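Local atomic coordinates of alcohol dehydrogenase (Thermus sp., PDB entry 4CPD), a protein that probably catalyses the NAD-dependent interconversion of alcohols with aldehydes or ketones, as a zinc-containing member of the medium-chain dehydrogenase/reductase family. Residues Lys48-Leu52 / Tyr111-Phe115; Gly71-Leu75 / Ser131-Lys137; Glu186-Val190 / Arg310-Glu314; Val240-Gly246 / Val263-Asp269. Residue numbers count along the deposited sequence, not the author numbering.

Interaction 1: Lys48-Leu52 / Tyr111-Phe115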
# COMPACT_ATOMS: atom_id res chain seq x y z
N LYS A 48 -26.53 -2.38 -10.56
CA LYS A 48 -25.57 -2.14 -9.46
C LYS A 48 -25.05 -0.69 -9.54
O LYS A 48 -24.47 -0.17 -8.59
CB LYS A 48 -24.37 -3.11 -9.60
CG LYS A 48 -24.05 -4.01 -8.40
CD LYS A 48 -24.69 -5.39 -8.54
CE LYS A 48 -23.77 -6.53 -8.14
NZ LYS A 48 -22.68 -6.74 -9.14
N ILE A 49 -25.24 -0.06 -10.70
CA ILE A 49 -24.80 1.31 -10.94
C ILE A 49 -25.97 2.07 -11.60
O ILE A 49 -26.61 1.55 -12.54
CB ILE A 49 -23.57 1.34 -11.89
CG1 ILE A 49 -22.39 0.51 -11.33
CG2 ILE A 49 -23.17 2.78 -12.19
CD1 ILE A 49 -21.57 1.17 -10.24
N PRO A 50 -26.25 3.30 -11.13
CA PRO A 50 -27.42 4.00 -11.63
C PRO A 50 -27.23 4.59 -13.03
O PRO A 50 -26.27 5.34 -13.28
CB PRO A 50 -27.62 5.14 -10.62
CG PRO A 50 -26.60 4.97 -9.56
CD PRO A 50 -25.53 4.11 -10.12
N VAL A 51 -28.17 4.26 -13.91
CA VAL A 51 -28.16 4.73 -15.28
C VAL A 51 -29.59 5.12 -15.63
O VAL A 51 -30.54 4.40 -15.29
CB VAL A 51 -27.74 3.61 -16.26
CG1 VAL A 51 -27.43 4.20 -17.62
CG2 VAL A 51 -26.56 2.84 -15.76
N LEU A 52 -29.73 6.23 -16.35
CA LEU A 52 -31.03 6.68 -16.89
C LEU A 52 -31.28 5.95 -18.22
O LEU A 52 -30.37 5.78 -19.04
CB LEU A 52 -31.03 8.19 -17.15
CG LEU A 52 -31.16 9.23 -16.03
CD1 LEU A 52 -30.87 8.61 -14.68
CD2 LEU A 52 -30.23 10.43 -16.29
N TYR A 111 -21.18 5.68 -18.21
CA TYR A 111 -21.30 5.07 -16.89
C TYR A 111 -22.30 5.83 -15.97
O TYR A 111 -22.30 5.66 -14.73
CB TYR A 111 -19.91 4.89 -16.26
CG TYR A 111 -19.78 3.55 -15.57
CD1 TYR A 111 -19.74 2.38 -16.29
CD2 TYR A 111 -19.70 3.47 -14.19
CE1 TYR A 111 -19.61 1.15 -15.67
CE2 TYR A 111 -19.59 2.26 -13.55
CZ TYR A 111 -19.55 1.10 -14.29
OH TYR A 111 -19.46 -0.13 -13.68
N GLY A 112 -23.17 6.61 -16.58
CA GLY A 112 -24.28 7.22 -15.86
C GLY A 112 -23.90 8.47 -15.09
O GLY A 112 -22.73 8.84 -15.05
N PRO A 113 -24.89 9.10 -14.45
CA PRO A 113 -24.71 10.41 -13.83
C PRO A 113 -23.81 10.44 -12.59
O PRO A 113 -23.32 11.50 -12.24
CB PRO A 113 -26.13 10.84 -13.48
CG PRO A 113 -26.88 9.56 -13.28
CD PRO A 113 -26.23 8.54 -14.18
N MET A 114 -23.55 9.31 -11.95
CA MET A 114 -22.60 9.33 -10.80
C MET A 114 -21.13 9.40 -11.20
O MET A 114 -20.26 9.58 -10.35
CB MET A 114 -22.89 8.16 -9.85
CG MET A 114 -24.18 8.40 -9.09
SD MET A 114 -24.03 9.87 -8.05
CE MET A 114 -24.80 11.21 -8.99
N PHE A 115 -20.86 9.28 -12.50
CA PHE A 115 -19.51 9.26 -13.06
C PHE A 115 -19.39 10.19 -14.27
O PHE A 115 -18.90 9.79 -15.33
CB PHE A 115 -19.14 7.84 -13.45
CG PHE A 115 -19.08 6.92 -12.28
CD1 PHE A 115 -17.93 6.81 -11.54
CD2 PHE A 115 -20.20 6.18 -11.89
CE1 PHE A 115 -17.87 5.96 -10.46
CE2 PHE A 115 -20.15 5.34 -10.81
CZ PHE A 115 -18.97 5.22 -10.10
O HOH W 1 -24.13 6.73 -12.56
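Two irregular segments lie against each other here. Ile49 to Leu52 run extended, while Gly112 to Phe115 fold into a tight turn closed by the hydrogen bond from Phe115 N to Gly112 O (3.2 Å). The backbones are closest at Val51 and Gly112, whose CA atoms are 4.6 Å apart. Glycine is required there: its phi is +80°, and a CB on it would run into Pro50 O. No direct hydrogen bond links the segments; a single water bridges them instead, donating to Pro50 O (2.7 Å) and Tyr111 O (3.0 Å) and accepting from Met114 N (2.7 Å). Pro113, which has no amide hydrogen to offer, brings CD to 3.3 Å from Pro50 O. Both segments belong to the GroES-like domain, which supplies Cys38 and His59 to one zinc and all four cysteines to the other; one follows helix 39-45, the other precedes strand 125-128. Among the side chains, Ile49 points into the contact, and its CG2 methyl sits near two aromatic rings, 3.9 Å from Tyr111 CE2 and 4.2 Å from Phe115 CE2. The hydroxyl of Tyr111 is hydrogen-bonded to Ser40 O in helix 39-45; the Tyr111 side chain lies about 4 Å from that of His59. Farther out, Pro50 CG meets Met114 CG at 4.2 Å, and Leu52 CD1 rests 4.3 Å from Pro113 CG.

Interaction 2: Gly71-Leu75 / Ser131-Lys137; sequences GIQDL and SNVNLRK
The segment 71-75 is an irregular loop (Ile72 at -93/127, Asp74 at -100/19, Leu75 extended at -134/133) that packs beside a short helix, 131-134, and the start of strand 136-137. CA atoms are nearest at Ile72 and Asn132 (6.5 Å) and at Leu75 and Lys137 (7.6 Å), so side chains fill the gap. Ser131 comes first: its chi1 is p, and OG lies 3.1 Å from Ile72 CD1 and 4.3 Å from Leu75 CD1. Ile72, with both chi angles m, points toward the helix, and its CD1 also comes within 3.8 Å of Asn132 N. At Leu135 the chain leaves helical angles for extended ones (-133/155); its mt side chain brings CD1 to 3.8 Å from CD1 of Leu75, also mt, and both leucines touch Val81. Arg136 turns away, forming a salt bridge with Asp300 of helix 295-307. Lys137, again on the loop side, lays CG 3.9 Å from Leu75 CD2. The contact packs the loop joining strands 60-68 and 80-82 of the GroES-like domain onto the chain leading into strand 136-137, the antiparallel partner of strand 80-82. Lacking mutual hydrogen bonds, the segments rely on van der Waals packing and burial of aliphatic groups, Ser131 OG being satisfied by Leu26 O.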
# COMPACT_ATOMS: atom_id res chain seq x y z
N GLY A 71 -8.42 24.26 -30.14
CA GLY A 71 -7.29 24.19 -29.21
C GLY A 71 -6.38 22.97 -29.33
O GLY A 71 -5.39 22.85 -28.61
N ILE A 72 -6.72 22.08 -30.25
CA ILE A 72 -5.99 20.82 -30.42
C ILE A 72 -4.89 20.96 -31.48
O ILE A 72 -5.15 21.39 -32.61
CB ILE A 72 -6.97 19.65 -30.76
CG1 ILE A 72 -8.02 19.48 -29.65
CG2 ILE A 72 -6.22 18.33 -30.94
CD1 ILE A 72 -7.46 19.22 -28.26
N GLN A 73 -3.67 20.59 -31.08
CA GLN A 73 -2.46 20.74 -31.90
C GLN A 73 -2.12 19.45 -32.67
O GLN A 73 -2.03 19.45 -33.90
CB GLN A 73 -1.28 21.17 -31.01
N ASP A 74 -2.01 18.35 -31.94
CA ASP A 74 -1.40 17.11 -32.43
C ASP A 74 -2.35 16.02 -32.90
O ASP A 74 -1.94 14.88 -33.02
CB ASP A 74 -0.49 16.55 -31.34
CG ASP A 74 0.66 17.49 -31.01
OD1 ASP A 74 0.84 18.49 -31.74
OD2 ASP A 74 1.39 17.24 -30.02
N LEU A 75 -3.60 16.37 -33.20
CA LEU A 75 -4.56 15.43 -33.79
C LEU A 75 -5.29 16.08 -34.95
O LEU A 75 -5.78 17.21 -34.81
CB LEU A 75 -5.60 15.03 -32.75
CG LEU A 75 -5.14 14.31 -31.48
CD1 LEU A 75 -6.34 14.10 -30.57
CD2 LEU A 75 -4.50 12.97 -31.80
N SER A 131 -9.22 16.29 -25.19
CA SER A 131 -8.60 15.22 -25.98
C SER A 131 -7.07 15.31 -25.97
O SER A 131 -6.38 14.31 -26.21
CB SER A 131 -9.13 15.22 -27.41
OG SER A 131 -8.85 16.46 -28.07
N ASN A 132 -6.57 16.51 -25.69
CA ASN A 132 -5.16 16.73 -25.40
C ASN A 132 -4.66 15.85 -24.28
O ASN A 132 -3.49 15.47 -24.28
CB ASN A 132 -4.87 18.19 -25.05
CG ASN A 132 -5.73 18.72 -23.87
OD1 ASN A 132 -6.97 18.58 -23.86
ND2 ASN A 132 -5.07 19.36 -22.90
N VAL A 133 -5.52 15.54 -23.33
CA VAL A 133 -5.17 14.66 -22.22
C VAL A 133 -5.65 13.22 -22.44
O VAL A 133 -4.96 12.26 -22.09
CB VAL A 133 -5.84 15.20 -20.94
CG1 VAL A 133 -5.69 14.24 -19.78
CG2 VAL A 133 -5.28 16.56 -20.59
N ASN A 134 -6.85 13.09 -23.00
CA ASN A 134 -7.56 11.82 -23.00
C ASN A 134 -7.48 10.95 -24.25
O ASN A 134 -8.22 9.96 -24.33
CB ASN A 134 -9.02 12.12 -22.69
CG ASN A 134 -9.18 12.80 -21.35
OD1 ASN A 134 -9.66 13.94 -21.25
ND2 ASN A 134 -8.79 12.11 -20.33
N LEU A 135 -6.61 11.29 -25.20
CA LEU A 135 -6.42 10.45 -26.40
C LEU A 135 -4.96 10.20 -26.72
O LEU A 135 -4.07 10.98 -26.34
CB LEU A 135 -7.05 11.10 -27.63
CG LEU A 135 -8.57 11.12 -27.80
CD1 LEU A 135 -8.98 11.70 -29.15
CD2 LEU A 135 -9.16 9.73 -27.62
N ARG A 136 -4.71 9.08 -27.42
CA ARG A 136 -3.40 8.81 -28.01
C ARG A 136 -3.52 8.35 -29.45
O ARG A 136 -4.36 7.48 -29.76
CB ARG A 136 -2.64 7.76 -27.22
CG ARG A 136 -2.27 8.16 -25.81
CD ARG A 136 -1.31 9.33 -25.81
NE ARG A 136 -0.80 9.59 -24.48
CZ ARG A 136 -1.49 10.17 -23.49
NH1 ARG A 136 -2.74 10.55 -23.63
NH2 ARG A 136 -0.90 10.37 -22.33
N LYS A 137 -2.70 8.96 -30.32
CA LYS A 137 -2.46 8.47 -31.67
C LYS A 137 -1.94 7.06 -31.55
O LYS A 137 -1.16 6.80 -30.66
CB LYS A 137 -1.39 9.30 -32.38
CG LYS A 137 -1.89 10.48 -33.20
CD LYS A 137 -0.89 10.87 -34.30
CE LYS A 137 -0.93 9.91 -35.51
NZ LYS A 137 -0.52 10.54 -36.81

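Interaction 3: Glu186-Val190 / Arg310-Glu314; sequences EVAQV and RLQPE
Leu311 lays its branched end against one side of helix 179-190, overlapping three side chains one turn apart or less. Its mt rotamer puts CD2 3.6 Å from Glu186 CG and 4.1 Å from Val190 CG2, with CD1 4.2 Å from Val187 CG2. Residues 186-190 are the last turn of that helix, closed by Val190 N to Glu186 O (3.2 Å); Glu186 and Val190, four residues apart, therefore face the same way. Opposite them, Leu311 is extended (-127/141); Gln312, just before Pro313 begins a 3-10 segment, has -134/65. The segments run in roughly opposite directions: CA of Glu186 is nearest that of Leu311 (7.2 Å), and CA of Val190 nearest that of Arg310 (7.3 Å). A glutamate suits the first position because it is long enough, with chi1 and chi2 both t, to bring OE2 within 2.7 Å of Gln312 N, an almost straight hydrogen bond (167°) that occupies a backbone amide of the loop. At the other end Val190 packs CG2 3.6 Å from Arg310 O, while its CG1 lies over one face of the Arg310 guanidinium, 3.8 Å from NH2. Helix 179-190 is the first helix of the Rossmann fold. Leu311 also packs on Leu305 and Leu306 of helix 295-307, Val187 touches helix 153-163 through Leu154, Tyr158 and Leu161, and Glu314 is salt-bridged to Arg146 of helix 144-147.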
# COMPACT_ATOMS: atom_id res chain seq x y z
N GLU A 186 -0.45 -12.36 -18.77
CA GLU A 186 0.45 -12.10 -19.89
C GLU A 186 1.50 -11.08 -19.50
O GLU A 186 2.66 -11.30 -19.76
CB GLU A 186 -0.33 -11.60 -21.11
CG GLU A 186 0.40 -11.73 -22.43
CD GLU A 186 -0.44 -11.27 -23.64
OE1 GLU A 186 -1.67 -11.09 -23.52
OE2 GLU A 186 0.13 -11.12 -24.72
N VAL A 187 1.09 -9.97 -18.89
CA VAL A 187 2.01 -8.89 -18.54
C VAL A 187 3.04 -9.42 -17.56
O VAL A 187 4.24 -9.20 -17.73
CB VAL A 187 1.30 -7.71 -17.85
CG1 VAL A 187 2.31 -6.72 -17.29
CG2 VAL A 187 0.36 -7.01 -18.82
N ALA A 188 2.56 -10.13 -16.54
CA ALA A 188 3.47 -10.63 -15.52
C ALA A 188 4.60 -11.43 -16.18
O ALA A 188 5.78 -11.25 -15.87
CB ALA A 188 2.73 -11.48 -14.51
N GLN A 189 4.23 -12.28 -17.12
CA GLN A 189 5.20 -13.01 -17.97
C GLN A 189 6.26 -12.11 -18.57
O GLN A 189 7.42 -12.26 -18.30
CB GLN A 189 4.48 -13.69 -19.12
CG GLN A 189 5.29 -14.81 -19.73
CD GLN A 189 5.26 -16.04 -18.84
OE1 GLN A 189 4.29 -16.26 -18.13
NE2 GLN A 189 6.31 -16.85 -18.89
N VAL A 190 5.85 -11.13 -19.33
CA VAL A 190 6.79 -10.24 -19.99
C VAL A 190 7.61 -9.35 -19.01
O VAL A 190 8.69 -8.86 -19.37
CB VAL A 190 6.00 -9.41 -21.02
CG1 VAL A 190 6.83 -8.28 -21.61
CG2 VAL A 190 5.46 -10.36 -22.08
N ARG A 310 5.10 -7.49 -28.09
CA ARG A 310 5.36 -8.15 -26.79
C ARG A 310 4.09 -8.59 -26.09
O ARG A 310 4.10 -9.56 -25.34
CB ARG A 310 6.17 -7.27 -25.85
CG ARG A 310 7.44 -6.68 -26.49
CD ARG A 310 8.53 -7.71 -26.77
NE ARG A 310 9.30 -7.91 -25.55
CZ ARG A 310 9.24 -8.98 -24.77
NH1 ARG A 310 8.48 -10.03 -25.07
NH2 ARG A 310 9.98 -9.01 -23.68
N LEU A 311 3.00 -7.89 -26.34
CA LEU A 311 1.69 -8.27 -25.82
C LEU A 311 0.65 -8.38 -26.92
O LEU A 311 0.57 -7.55 -27.86
CB LEU A 311 1.25 -7.24 -24.78
CG LEU A 311 2.08 -7.17 -23.50
CD1 LEU A 311 1.72 -5.95 -22.68
CD2 LEU A 311 1.86 -8.43 -22.70
N GLN A 312 -0.20 -9.38 -26.77
CA GLN A 312 -1.20 -9.70 -27.78
C GLN A 312 -2.54 -9.93 -27.14
O GLN A 312 -3.08 -11.02 -27.19
CB GLN A 312 -0.74 -10.94 -28.54
CG GLN A 312 0.74 -10.88 -28.86
CD GLN A 312 1.14 -11.93 -29.86
OE1 GLN A 312 0.72 -13.08 -29.77
NE2 GLN A 312 1.97 -11.53 -30.83
N PRO A 313 -3.09 -8.89 -26.54
CA PRO A 313 -4.34 -9.05 -25.80
C PRO A 313 -5.52 -9.49 -26.64
O PRO A 313 -6.39 -10.16 -26.12
CB PRO A 313 -4.61 -7.64 -25.27
CG PRO A 313 -3.89 -6.71 -26.21
CD PRO A 313 -2.65 -7.47 -26.61
N GLU A 314 -5.57 -9.09 -27.91
CA GLU A 314 -6.70 -9.46 -28.80
C GLU A 314 -6.95 -10.98 -28.89
O GLU A 314 -8.06 -11.40 -29.21
CB GLU A 314 -6.56 -8.87 -30.22
CG GLU A 314 -5.58 -9.59 -31.14
CD GLU A 314 -4.14 -9.23 -30.84
OE1 GLU A 314 -3.86 -8.56 -29.79
OE2 GLU A 314 -3.28 -9.62 -31.66

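Interaction 4: Val240-Gly246 / Val263-Asp269. With NAD (nicotinamide-adenine-dinucleotide), chain G.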
# COMPACT_ATOMS: atom_id res chain seq x y z
N VAL A 240 0.27 -10.37 -5.05
CA VAL A 240 -1.04 -10.88 -5.45
C VAL A 240 -1.81 -9.77 -6.12
O VAL A 240 -1.94 -8.69 -5.56
CB VAL A 240 -1.89 -11.36 -4.27
CG1 VAL A 240 -3.22 -11.91 -4.76
CG2 VAL A 240 -1.16 -12.43 -3.53
N LEU A 241 -2.31 -10.04 -7.31
CA LEU A 241 -3.23 -9.14 -7.99
C LEU A 241 -4.63 -9.71 -7.87
O LEU A 241 -4.91 -10.76 -8.43
CB LEU A 241 -2.88 -9.02 -9.47
CG LEU A 241 -3.82 -8.05 -10.15
CD1 LEU A 241 -3.23 -6.67 -10.08
CD2 LEU A 241 -4.05 -8.42 -11.58
N GLU A 242 -5.53 -9.03 -7.15
CA GLU A 242 -6.90 -9.54 -7.04
C GLU A 242 -7.75 -8.80 -8.04
O GLU A 242 -7.77 -7.57 -8.10
CB GLU A 242 -7.42 -9.56 -5.58
CG GLU A 242 -8.50 -8.57 -5.21
CD GLU A 242 -9.82 -8.80 -5.91
OE1 GLU A 242 -10.37 -9.92 -5.81
OE2 GLU A 242 -10.32 -7.83 -6.53
N ALA A 243 -8.42 -9.57 -8.89
CA ALA A 243 -9.14 -9.01 -10.03
C ALA A 243 -10.56 -9.53 -10.12
O ALA A 243 -11.11 -9.63 -11.23
CB ALA A 243 -8.40 -9.33 -11.31
N VAL A 244 -11.16 -9.86 -8.97
CA VAL A 244 -12.53 -10.30 -8.95
C VAL A 244 -13.42 -9.22 -8.38
O VAL A 244 -14.38 -8.80 -9.03
CB VAL A 244 -12.66 -11.59 -8.13
CG1 VAL A 244 -14.12 -11.97 -8.01
CG2 VAL A 244 -11.87 -12.71 -8.79
N GLY A 245 -13.11 -8.81 -7.15
CA GLY A 245 -13.92 -7.85 -6.37
C GLY A 245 -14.60 -8.55 -5.21
O GLY A 245 -15.18 -9.63 -5.39
N GLY A 246 -14.51 -7.97 -4.01
CA GLY A 246 -15.27 -8.48 -2.85
C GLY A 246 -14.46 -9.12 -1.73
O GLY A 246 -13.36 -9.66 -1.94
N VAL A 263 -0.12 -6.66 -2.01
CA VAL A 263 -1.38 -7.00 -2.61
C VAL A 263 -1.92 -5.80 -3.35
O VAL A 263 -1.96 -4.69 -2.83
CB VAL A 263 -2.38 -7.44 -1.57
CG1 VAL A 263 -3.74 -7.64 -2.19
CG2 VAL A 263 -1.90 -8.72 -0.91
N SER A 264 -2.32 -6.02 -4.59
CA SER A 264 -2.78 -4.96 -5.46
C SER A 264 -4.22 -5.32 -5.83
O SER A 264 -4.44 -6.20 -6.69
CB SER A 264 -1.89 -4.92 -6.70
OG SER A 264 -1.79 -3.66 -7.25
N ALA A 265 -5.20 -4.68 -5.17
CA ALA A 265 -6.63 -4.97 -5.41
C ALA A 265 -7.24 -4.10 -6.50
O ALA A 265 -7.21 -2.88 -6.42
CB ALA A 265 -7.43 -4.80 -4.15
N VAL A 266 -7.80 -4.74 -7.51
CA VAL A 266 -8.21 -4.03 -8.71
C VAL A 266 -9.68 -4.36 -9.07
O VAL A 266 -10.32 -3.64 -9.83
CB VAL A 266 -7.21 -4.37 -9.84
CG1 VAL A 266 -7.85 -5.29 -10.85
CG2 VAL A 266 -6.70 -3.13 -10.50
N GLY A 267 -10.23 -5.41 -8.47
CA GLY A 267 -11.66 -5.74 -8.65
C GLY A 267 -12.67 -4.82 -7.94
O GLY A 267 -12.49 -4.39 -6.79
N VAL A 268 -13.77 -4.55 -8.63
CA VAL A 268 -14.85 -3.70 -8.13
C VAL A 268 -15.92 -4.49 -7.35
O VAL A 268 -16.22 -5.63 -7.72
CB VAL A 268 -15.51 -2.94 -9.30
CG1 VAL A 268 -16.74 -2.14 -8.85
CG2 VAL A 268 -14.51 -1.99 -9.95
N ASP A 269 -16.47 -3.87 -6.30
CA ASP A 269 -17.56 -4.43 -5.48
C ASP A 269 -18.23 -3.34 -4.63
O ASP A 269 -17.63 -2.31 -4.33
CB ASP A 269 -17.04 -5.53 -4.57
CG ASP A 269 -18.15 -6.28 -3.87
OD1 ASP A 269 -18.81 -7.07 -4.56
OD2 ASP A 269 -18.36 -6.07 -2.65
PA NAD G . -15.47 -10.70 -15.45
O1A NAD G . -15.69 -10.99 -16.94
O2A NAD G . -16.67 -10.71 -14.51
O5B NAD G . -14.33 -11.63 -14.78
C5B NAD G . -14.43 -12.06 -13.43
C4B NAD G . -13.76 -13.42 -13.26
O4B NAD G . -13.58 -13.71 -11.87
C3B NAD G . -14.61 -14.54 -13.87
O3B NAD G . -13.85 -15.49 -14.63
C2B NAD G . -15.19 -15.24 -12.67
O2B NAD G . -15.45 -16.62 -12.93
C1B NAD G . -14.09 -15.03 -11.65
N9A NAD G . -14.63 -15.16 -10.30
C8A NAD G . -15.79 -14.63 -9.87
N7A NAD G . -15.97 -14.97 -8.57
C5A NAD G . -14.91 -15.70 -8.16
C6A NAD G . -14.47 -16.36 -6.91
N6A NAD G . -15.26 -16.26 -5.83
N1A NAD G . -13.30 -17.04 -6.89
C2A NAD G . -12.52 -17.13 -7.98
N3A NAD G . -12.86 -16.55 -9.16
C4A NAD G . -14.02 -15.84 -9.31
O3 NAD G . -14.80 -9.23 -15.27
PN NAD G . -13.47 -8.62 -15.98
O1N NAD G . -13.96 -8.02 -17.28
O2N NAD G . -12.29 -9.59 -15.88
O5D NAD G . -13.11 -7.45 -14.93
C5D NAD G . -12.41 -7.83 -13.73
C4D NAD G . -12.76 -7.03 -12.48
O4D NAD G . -11.96 -5.84 -12.48
C3D NAD G . -14.22 -6.58 -12.40
O3D NAD G . -14.61 -6.54 -11.01
C2D NAD G . -14.20 -5.19 -13.05
O2D NAD G . -15.30 -4.31 -12.70
C1D NAD G . -12.84 -4.69 -12.55
N1N NAD G . -12.25 -3.61 -13.36
C2N NAD G . -11.67 -2.64 -12.64
C3N NAD G . -11.07 -1.54 -13.23
C7N NAD G . -10.44 -0.55 -12.30
O7N NAD G . -10.33 0.63 -12.61
N7N NAD G . -9.98 -1.01 -11.12
C4N NAD G . -11.07 -1.44 -14.63
C5N NAD G . -11.69 -2.46 -15.38
C6N NAD G . -12.28 -3.54 -14.71
O HOH W 2 -11.65 -5.84 -4.81
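Ser264 N donates to Val240 O (2.9 Å), Glu242 N to Ser264 O (3.1 Å) and Val266 N to Glu242 O (2.9 Å), the ladder of two parallel strands joined through helix 247-256 in a Rossmann-fold beta-alpha-beta unit. Past the strand ends both chains turn to the cofactor: NAD N7N donates to Val266 O (2.9 Å), and NAD O3D donates to Val244 O (3.0 Å) and accepts from Val268 N (3.2 Å). These bonds use protein backbone alone and do not depend on the valine side chains. Buried Glu242 turns its carboxylate toward the loops after both strands; OE1 is hydrogen-bonded to Thr249 OG1, and the carboxylate makes weak bonds to the amides of Val244, Gly245 and Gly267. Glycine is needed at Gly245 and Gly267, where a CB would clash with the facing backbone. Compact apolar side chains pack beside the paired backbones: Val240 CB is 4.3 Å from Val263 CG2, and Ala243 CB 4.1 Å from Val266 CG1. A water donates to both Glu242 OE2 (2.9 Å) and Gly267 O (2.6 Å).

How the interactions relate
Interactions 1 and 2 belong to the GroES-like domain and alternate along the chain, their centres 27 Å apart. Interaction 4 lies in the Rossmann sheet and holds NAD directly; interaction 3, which brackets it in sequence (centres 19 Å apart), joins a Rossmann helix to the chain leading back to the mixed sheet. Interaction 1 approaches the cofactor from the other domain: its nearest atoms are about 6 Å from those of interaction 4, and the Tyr111 side chain is about 6 Å from NAD and 7 Å from the zinc bound by Cys38, His59 and Asp152. More remote, the Asn132 side chain is about 10 Å from the other zinc, held by Cys89, Cys92, Cys95 and Cys103, and that of Pro313 about 12 Å from NAD.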